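Long-range contact in translation initiation factor eIF2B subunit beta (PDB 5B04), which serves as a component of the eIF2B complex, which catalyses exchange of GDP for GTP on the gamma subunit of translation initiation factor eIF2: residues K192-H204 against V369-P381. Sequence-based numbering, arbitrary orientation.
Sequences KINTDIEVQSMDH and VDLFITNLGGYPP
Gln200 reaches across to the hairpin of 371-374 and 377-379, its NE2 donating to Thr374 O at 2.6 Å. The bond is nearly straight (167° at the hydrogen) and lies in the Gln200 amide plane, although the donor is tilted from the carbonyl plane of Thr374. Extension beyond CG (chi2 174°) carries the amide that far. The same NE2 also donates to Asp196 O, 3.2 Å away, in that carbonyl's plane on a lone pair; two carbonyls thus fix the amide's rotation, leaving OE1 beside Gly377. With an alanine here, Thr374 O and Asp196 O would probably both lose the donor they share. Beside the bond, Ile197 CG2 meets Ile373 CG2 at 3.9 Å, while Ile197 CG1 lies against the Thr374-Asn375 backbone. Farther along, Leu371 CD2 sits 3.9 Å from the His204 ring centroid, a CH-pi contact over one face. Second-shell bonds position the hairpin: Thr374 OG1 accepts from Leu376 N in an ST turn, Asn375 OD1 accepts from Ile319 N, and 371-374 pairs with strand 313-316. Ile385 of the delta subunit packs on His204 and Leu371. One shared amide thus fastens the hairpin turn to the helical segment, and apolar contacts supply the rest.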
ATOM      1  N   LYS C 192      30.795  -2.002  17.360  1.00 80.79           N
ATOM      2  CA  LYS C 192      30.223  -0.680  17.118  1.00 85.99           C
ATOM      3  C   LYS C 192      29.032  -0.709  16.165  1.00 87.18           C
ATOM      4  O   LYS C 192      28.517   0.344  15.792  1.00 91.02           O
ATOM      5  CB  LYS C 192      31.283   0.272  16.555  1.00 75.31           C
ATOM      6  CG  LYS C 192      32.715  -0.101  16.885  1.00101.04           C
ATOM      7  CD  LYS C 192      33.337   0.880  17.863  1.00114.73           C
ATOM      8  CE  LYS C 192      34.821   0.601  18.046  1.00104.14           C
ATOM      9  NZ  LYS C 192      35.413   1.419  19.140  1.00106.60           N
ATOM     10  N   ILE C 193      28.598  -1.903  15.770  1.00 87.77           N
ATOM     11  CA  ILE C 193      27.541  -2.028  14.767  1.00 75.33           C
ATOM     12  C   ILE C 193      26.236  -1.362  15.210  1.00 76.64           C
ATOM     13  O   ILE C 193      25.675  -0.552  14.475  1.00 78.98           O
ATOM     14  CB  ILE C 193      27.261  -3.507  14.404  1.00 82.65           C
ATOM     15  CG1 ILE C 193      27.136  -4.373  15.661  1.00 95.49           C
ATOM     16  CG2 ILE C 193      28.361  -4.049  13.504  1.00 71.01           C
ATOM     17  CD1 ILE C 193      26.664  -5.784  15.385  1.00 88.77           C
ATOM     18  N   ASN C 194      25.769  -1.688  16.411  1.00 79.98           N
ATOM     19  CA  ASN C 194      24.532  -1.115  16.931  1.00 68.15           C
ATOM     20  C   ASN C 194      24.624   0.395  17.099  1.00 76.44           C
ATOM     21  O   ASN C 194      23.674   1.119  16.808  1.00 79.54           O
ATOM     22  CB  ASN C 194      24.166  -1.757  18.269  1.00 56.43           C
ATOM     23  CG  ASN C 194      23.631  -3.165  18.115  1.00 73.90           C
ATOM     24  OD1 ASN C 194      23.720  -3.763  17.043  1.00 68.23           O
ATOM     25  ND2 ASN C 194      23.071  -3.705  19.192  1.00 71.82           N
ATOM     26  N   THR C 195      25.781   0.859  17.562  1.00 89.81           N
ATOM     27  CA  THR C 195      25.982   2.262  17.903  1.00 87.00           C
ATOM     28  C   THR C 195      25.760   3.207  16.721  1.00 86.20           C
ATOM     29  O   THR C 195      25.082   4.226  16.858  1.00 89.78           O
ATOM     30  CB  THR C 195      27.400   2.494  18.461  1.00 77.74           C
ATOM     31  OG1 THR C 195      27.627   1.614  19.569  1.00 92.97           O
ATOM     32  CG2 THR C 195      27.568   3.935  18.918  1.00 84.16           C
ATOM     33  N   ASP C 196      26.322   2.870  15.565  1.00 76.45           N
ATOM     34  CA  ASP C 196      26.229   3.749  14.403  1.00 74.34           C
ATOM     35  C   ASP C 196      25.152   3.309  13.409  1.00 75.07           C
ATOM     36  O   ASP C 196      25.041   3.872  12.319  1.00 74.35           O
ATOM     37  CB  ASP C 196      27.586   3.847  13.699  1.00 76.73           C
ATOM     38  CG  ASP C 196      28.281   2.507  13.575  1.00 84.03           C
ATOM     39  OD1 ASP C 196      27.590   1.491  13.351  1.00 81.76           O
ATOM     40  OD2 ASP C 196      29.523   2.470  13.704  1.00 84.62           O
ATOM     41  N   ILE C 197      24.364   2.307  13.784  1.00 68.18           N
ATOM     42  CA  ILE C 197      23.202   1.917  12.990  1.00 58.29           C
ATOM     43  C   ILE C 197      21.951   2.586  13.547  1.00 64.54           C
ATOM     44  O   ILE C 197      21.132   3.121  12.798  1.00 71.63           O
ATOM     45  CB  ILE C 197      23.005   0.382  12.963  1.00 57.98           C
ATOM     46  CG1 ILE C 197      23.851  -0.243  11.854  1.00 56.67           C
ATOM     47  CG2 ILE C 197      21.543   0.020  12.746  1.00 52.08           C
ATOM     48  CD1 ILE C 197      23.618  -1.729  11.668  1.00 49.37           C
ATOM     49  N   GLU C 198      21.828   2.570  14.871  1.00 60.21           N
ATOM     50  CA  GLU C 198      20.658   3.111  15.553  1.00 68.68           C
ATOM     51  C   GLU C 198      20.468   4.606  15.303  1.00 76.40           C
ATOM     52  O   GLU C 198      19.354   5.118  15.396  1.00 83.48           O
ATOM     53  CB  GLU C 198      20.759   2.847  17.057  1.00 62.89           C
ATOM     54  CG  GLU C 198      21.921   3.553  17.738  1.00 65.29           C
ATOM     55  CD  GLU C 198      22.098   3.131  19.183  1.00 79.78           C
ATOM     56  OE1 GLU C 198      21.248   2.369  19.690  1.00 71.12           O
ATOM     57  OE2 GLU C 198      23.088   3.560  19.812  1.00 79.56           O
ATOM     58  N   VAL C 199      21.554   5.302  14.979  1.00 66.65           N
ATOM     59  CA  VAL C 199      21.502   6.745  14.770  1.00 64.89           C
ATOM     60  C   VAL C 199      20.805   7.113  13.464  1.00 70.48           C
ATOM     61  O   VAL C 199      20.423   8.265  13.259  1.00 74.15           O
ATOM     62  CB  VAL C 199      22.911   7.364  14.774  1.00 59.79           C
ATOM     63  CG1 VAL C 199      23.592   7.122  16.112  1.00 83.63           C
ATOM     64  CG2 VAL C 199      23.743   6.797  13.634  1.00 58.70           C
ATOM     65  N   GLN C 200      20.639   6.131  12.584  1.00 64.70           N
ATOM     66  CA  GLN C 200      19.990   6.358  11.299  1.00 60.28           C
ATOM     67  C   GLN C 200      18.475   6.248  11.425  1.00 67.95           C
ATOM     68  O   GLN C 200      17.748   6.403  10.443  1.00 71.56           O
ATOM     69  CB  GLN C 200      20.504   5.364  10.257  1.00 63.70           C
ATOM     70  CG  GLN C 200      22.019   5.285  10.175  1.00 62.71           C
ATOM     71  CD  GLN C 200      22.496   4.196   9.235  1.00 68.20           C
ATOM     72  OE1 GLN C 200      22.143   4.179   8.056  1.00 66.60           O
ATOM     73  NE2 GLN C 200      23.299   3.277   9.756  1.00 71.24           N
ATOM     74  N   SER C 201      18.006   5.983  12.640  1.00 63.34           N
ATOM     75  CA  SER C 201      16.580   5.810  12.894  1.00 71.24           C
ATOM     76  C   SER C 201      15.818   7.124  12.800  1.00 70.41           C
ATOM     77  O   SER C 201      14.611   7.135  12.564  1.00 80.45           O
ATOM     78  CB  SER C 201      16.359   5.181  14.269  1.00 59.72           C
ATOM     79  OG  SER C 201      16.875   6.009  15.297  1.00 72.69           O
ATOM     80  N   MET C 202      16.529   8.232  12.978  1.00 70.97           N
ATOM     81  CA  MET C 202      15.910   9.551  12.937  1.00 67.64           C
ATOM     82  C   MET C 202      15.542   9.965  11.514  1.00 71.92           C
ATOM     83  O   MET C 202      14.950  11.024  11.303  1.00 84.24           O
ATOM     84  CB  MET C 202      16.841  10.593  13.560  1.00 63.70           C
ATOM     85  CG  MET C 202      17.064  10.409  15.053  1.00 59.19           C
ATOM     86  SD  MET C 202      15.536  10.540  16.003  1.00 67.08           S
ATOM     87  CE  MET C 202      16.171  10.522  17.678  1.00 71.62           C
ATOM     88  N   ASP C 203      15.890   9.128  10.541  1.00 64.47           N
ATOM     89  CA  ASP C 203      15.586   9.414   9.144  1.00 68.80           C
ATOM     90  C   ASP C 203      14.465   8.527   8.609  1.00 67.28           C
ATOM     91  O   ASP C 203      13.990   8.726   7.492  1.00 63.48           O
ATOM     92  CB  ASP C 203      16.836   9.240   8.277  1.00 76.70           C
ATOM     93  CG  ASP C 203      17.922  10.242   8.612  1.00 90.13           C
ATOM     94  OD1 ASP C 203      17.590  11.325   9.136  1.00107.24           O
ATOM     95  OD2 ASP C 203      19.107   9.947   8.350  1.00 97.29           O
ATOM     96  N   HIS C 204      14.043   7.549   9.406  1.00 73.59           N
ATOM     97  CA  HIS C 204      13.052   6.581   8.948  1.00 69.72           C
ATOM     98  C   HIS C 204      11.974   6.305   9.993  1.00 69.42           C
ATOM     99  O   HIS C 204      10.887   5.829   9.661  1.00 89.79           O
ATOM    100  CB  HIS C 204      13.744   5.278   8.545  1.00 56.74           C
ATOM    101  CG  HIS C 204      14.815   5.464   7.516  1.00 41.85           C
ATOM    102  ND1 HIS C 204      14.541   5.822   6.214  1.00 63.57           N
ATOM    103  CD2 HIS C 204      16.162   5.355   7.601  1.00 46.96           C
ATOM    104  CE1 HIS C 204      15.673   5.921   5.540  1.00 61.92           C
ATOM    105  NE2 HIS C 204      16.671   5.641   6.357  1.00 51.96           N
ATOM    106  N   VAL C 369      13.071  -6.510  -0.449  1.00 52.90           N
ATOM    107  CA  VAL C 369      13.710  -5.567   0.461  1.00 53.29           C
ATOM    108  C   VAL C 369      13.892  -4.216  -0.218  1.00 56.57           C
ATOM    109  O   VAL C 369      14.569  -4.112  -1.240  1.00 61.12           O
ATOM    110  CB  VAL C 369      15.076  -6.079   0.948  1.00 58.02           C
ATOM    111  CG1 VAL C 369      15.752  -5.029   1.817  1.00 48.61           C
ATOM    112  CG2 VAL C 369      14.912  -7.385   1.711  1.00 53.51           C
ATOM    113  N   ASP C 370      13.282  -3.182   0.354  1.00 53.27           N
ATOM    114  CA  ASP C 370      13.366  -1.842  -0.213  1.00 50.43           C
ATOM    115  C   ASP C 370      14.645  -1.131   0.208  1.00 42.47           C
ATOM    116  O   ASP C 370      15.290  -0.466  -0.602  1.00 48.10           O
ATOM    117  CB  ASP C 370      12.150  -1.007   0.199  1.00 57.30           C
ATOM    118  CG  ASP C 370      10.861  -1.513  -0.415  1.00 56.33           C
ATOM    119  OD1 ASP C 370      10.609  -1.209  -1.600  1.00 66.37           O
ATOM    120  OD2 ASP C 370      10.099  -2.208   0.289  1.00 53.44           O
ATOM    121  N   LEU C 371      15.011  -1.277   1.476  1.00 47.70           N
ATOM    122  CA  LEU C 371      16.161  -0.564   2.018  1.00 50.41           C
ATOM    123  C   LEU C 371      16.937  -1.390   3.039  1.00 56.49           C
ATOM    124  O   LEU C 371      16.352  -2.031   3.913  1.00 53.62           O
ATOM    125  CB  LEU C 371      15.706   0.750   2.657  1.00 47.14           C
ATOM    126  CG  LEU C 371      16.792   1.591   3.330  1.00 44.11           C
ATOM    127  CD1 LEU C 371      17.792   2.090   2.301  1.00 47.75           C
ATOM    128  CD2 LEU C 371      16.178   2.750   4.097  1.00 45.28           C
ATOM    129  N   PHE C 372      18.261  -1.369   2.921  1.00 43.51           N
ATOM    130  CA  PHE C 372      19.132  -1.984   3.913  1.00 51.88           C
ATOM    131  C   PHE C 372      19.753  -0.920   4.809  1.00 48.82           C
ATOM    132  O   PHE C 372      20.457  -0.031   4.330  1.00 48.38           O
ATOM    133  CB  PHE C 372      20.238  -2.804   3.244  1.00 54.42           C
ATOM    134  CG  PHE C 372      19.789  -4.148   2.746  1.00 48.87           C
ATOM    135  CD1 PHE C 372      19.645  -5.211   3.622  1.00 47.97           C
ATOM    136  CD2 PHE C 372      19.528  -4.354   1.402  1.00 53.09           C
ATOM    137  CE1 PHE C 372      19.237  -6.452   3.168  1.00 49.95           C
ATOM    138  CE2 PHE C 372      19.122  -5.592   0.941  1.00 45.62           C
ATOM    139  CZ  PHE C 372      18.977  -6.643   1.825  1.00 48.27           C
ATOM    140  N   ILE C 373      19.483  -1.007   6.107  1.00 54.11           N
ATOM    141  CA  ILE C 373      20.135  -0.137   7.078  1.00 51.34           C
ATOM    142  C   ILE C 373      21.367  -0.836   7.640  1.00 50.48           C
ATOM    143  O   ILE C 373      21.253  -1.823   8.366  1.00 48.90           O
ATOM    144  CB  ILE C 373      19.191   0.254   8.229  1.00 46.09           C
ATOM    145  CG1 ILE C 373      18.053   1.135   7.711  1.00 52.56           C
ATOM    146  CG2 ILE C 373      19.958   0.985   9.321  1.00 49.39           C
ATOM    147  CD1 ILE C 373      18.502   2.507   7.257  1.00 56.97           C
ATOM    148  N   THR C 374      22.544  -0.327   7.294  1.00 47.10           N
ATOM    149  CA  THR C 374      23.794  -0.939   7.729  1.00 52.55           C
ATOM    150  C   THR C 374      24.666   0.053   8.487  1.00 52.31           C
ATOM    151  O   THR C 374      24.345   1.237   8.571  1.00 70.56           O
ATOM    152  CB  THR C 374      24.595  -1.491   6.535  1.00 58.34           C
ATOM    153  OG1 THR C 374      25.072  -0.404   5.733  1.00 52.30           O
ATOM    154  CG2 THR C 374      23.727  -2.406   5.683  1.00 57.37           C
ATOM    155  N   ASN C 375      25.772  -0.438   9.038  1.00 51.41           N
ATOM    156  CA  ASN C 375      26.728   0.423   9.724  1.00 62.41           C
ATOM    157  C   ASN C 375      27.545   1.243   8.731  1.00 61.19           C
ATOM    158  O   ASN C 375      28.281   2.150   9.115  1.00 60.48           O
ATOM    159  CB  ASN C 375      27.654  -0.404  10.618  1.00 70.15           C
ATOM    160  CG  ASN C 375      28.227  -1.611   9.905  1.00 55.74           C
ATOM    161  OD1 ASN C 375      27.509  -2.334   9.216  1.00 68.35           O
ATOM    162  ND2 ASN C 375      29.526  -1.834  10.067  1.00 73.80           N
ATOM    163  N   LEU C 376      27.408   0.910   7.452  1.00 45.25           N
ATOM    164  CA  LEU C 376      28.033   1.682   6.385  1.00 47.59           C
ATOM    165  C   LEU C 376      27.049   2.704   5.831  1.00 62.01           C
ATOM    166  O   LEU C 376      27.415   3.568   5.035  1.00 53.67           O
ATOM    167  CB  LEU C 376      28.527   0.761   5.266  1.00 70.42           C
ATOM    168  CG  LEU C 376      29.976   0.268   5.333  1.00 57.68           C
ATOM    169  CD1 LEU C 376      30.295  -0.354   6.684  1.00 60.95           C
ATOM    170  CD2 LEU C 376      30.245  -0.722   4.208  1.00 57.99           C
ATOM    171  N   GLY C 377      25.794   2.596   6.261  1.00 63.85           N
ATOM    172  CA  GLY C 377      24.753   3.505   5.818  1.00 64.52           C
ATOM    173  C   GLY C 377      23.585   2.788   5.167  1.00 57.92           C
ATOM    174  O   GLY C 377      23.509   1.560   5.185  1.00 64.19           O
ATOM    175  N   GLY C 378      22.671   3.562   4.591  1.00 49.50           N
ATOM    176  CA  GLY C 378      21.512   3.003   3.921  1.00 49.15           C
ATOM    177  C   GLY C 378      21.754   2.796   2.439  1.00 52.67           C
ATOM    178  O   GLY C 378      22.171   3.716   1.735  1.00 46.66           O
ATOM    179  N   TYR C 379      21.492   1.582   1.964  1.00 43.02           N
ATOM    180  CA  TYR C 379      21.711   1.245   0.563  1.00 43.40           C
ATOM    181  C   TYR C 379      20.599   0.353   0.021  1.00 49.70           C
ATOM    182  O   TYR C 379      19.990  -0.410   0.771  1.00 49.46           O
ATOM    183  CB  TYR C 379      23.066   0.551   0.387  1.00 58.00           C
ATOM    184  CG  TYR C 379      24.248   1.376   0.837  1.00 51.03           C
ATOM    185  CD1 TYR C 379      24.698   2.450   0.080  1.00 55.31           C
ATOM    186  CD2 TYR C 379      24.921   1.078   2.014  1.00 55.47           C
ATOM    187  CE1 TYR C 379      25.781   3.208   0.486  1.00 70.49           C
ATOM    188  CE2 TYR C 379      26.004   1.828   2.429  1.00 66.07           C
ATOM    189  CZ  TYR C 379      26.429   2.892   1.661  1.00 75.28           C
ATOM    190  OH  TYR C 379      27.507   3.642   2.069  1.00 92.57           O
ATOM    191  N   PRO C 380      20.329   0.450  -1.290  1.00 48.15           N
ATOM    192  CA  PRO C 380      19.380  -0.452  -1.947  1.00 43.58           C
ATOM    193  C   PRO C 380      19.999  -1.832  -2.132  1.00 50.70           C
ATOM    194  O   PRO C 380      21.225  -1.941  -2.109  1.00 62.96           O
ATOM    195  CB  PRO C 380      19.130   0.230  -3.293  1.00 53.21           C
ATOM    196  CG  PRO C 380      20.410   0.927  -3.576  1.00 64.63           C
ATOM    197  CD  PRO C 380      20.900   1.423  -2.239  1.00 51.99           C
ATOM    198  N   PRO C 381      19.171  -2.874  -2.315  1.00 59.25           N
ATOM    199  CA  PRO C 381      19.692  -4.232  -2.510  1.00 59.47           C
ATOM    200  C   PRO C 381      20.614  -4.333  -3.723  1.00 56.49           C
ATOM    201  O   PRO C 381      21.491  -5.195  -3.765  1.00 67.29           O
ATOM    202  CB  PRO C 381      18.423  -5.071  -2.716  1.00 67.18           C
ATOM    203  CG  PRO C 381      17.375  -4.089  -3.133  1.00 71.34           C
ATOM    204  CD  PRO C 381      17.700  -2.836  -2.387  1.00 59.25           C
TER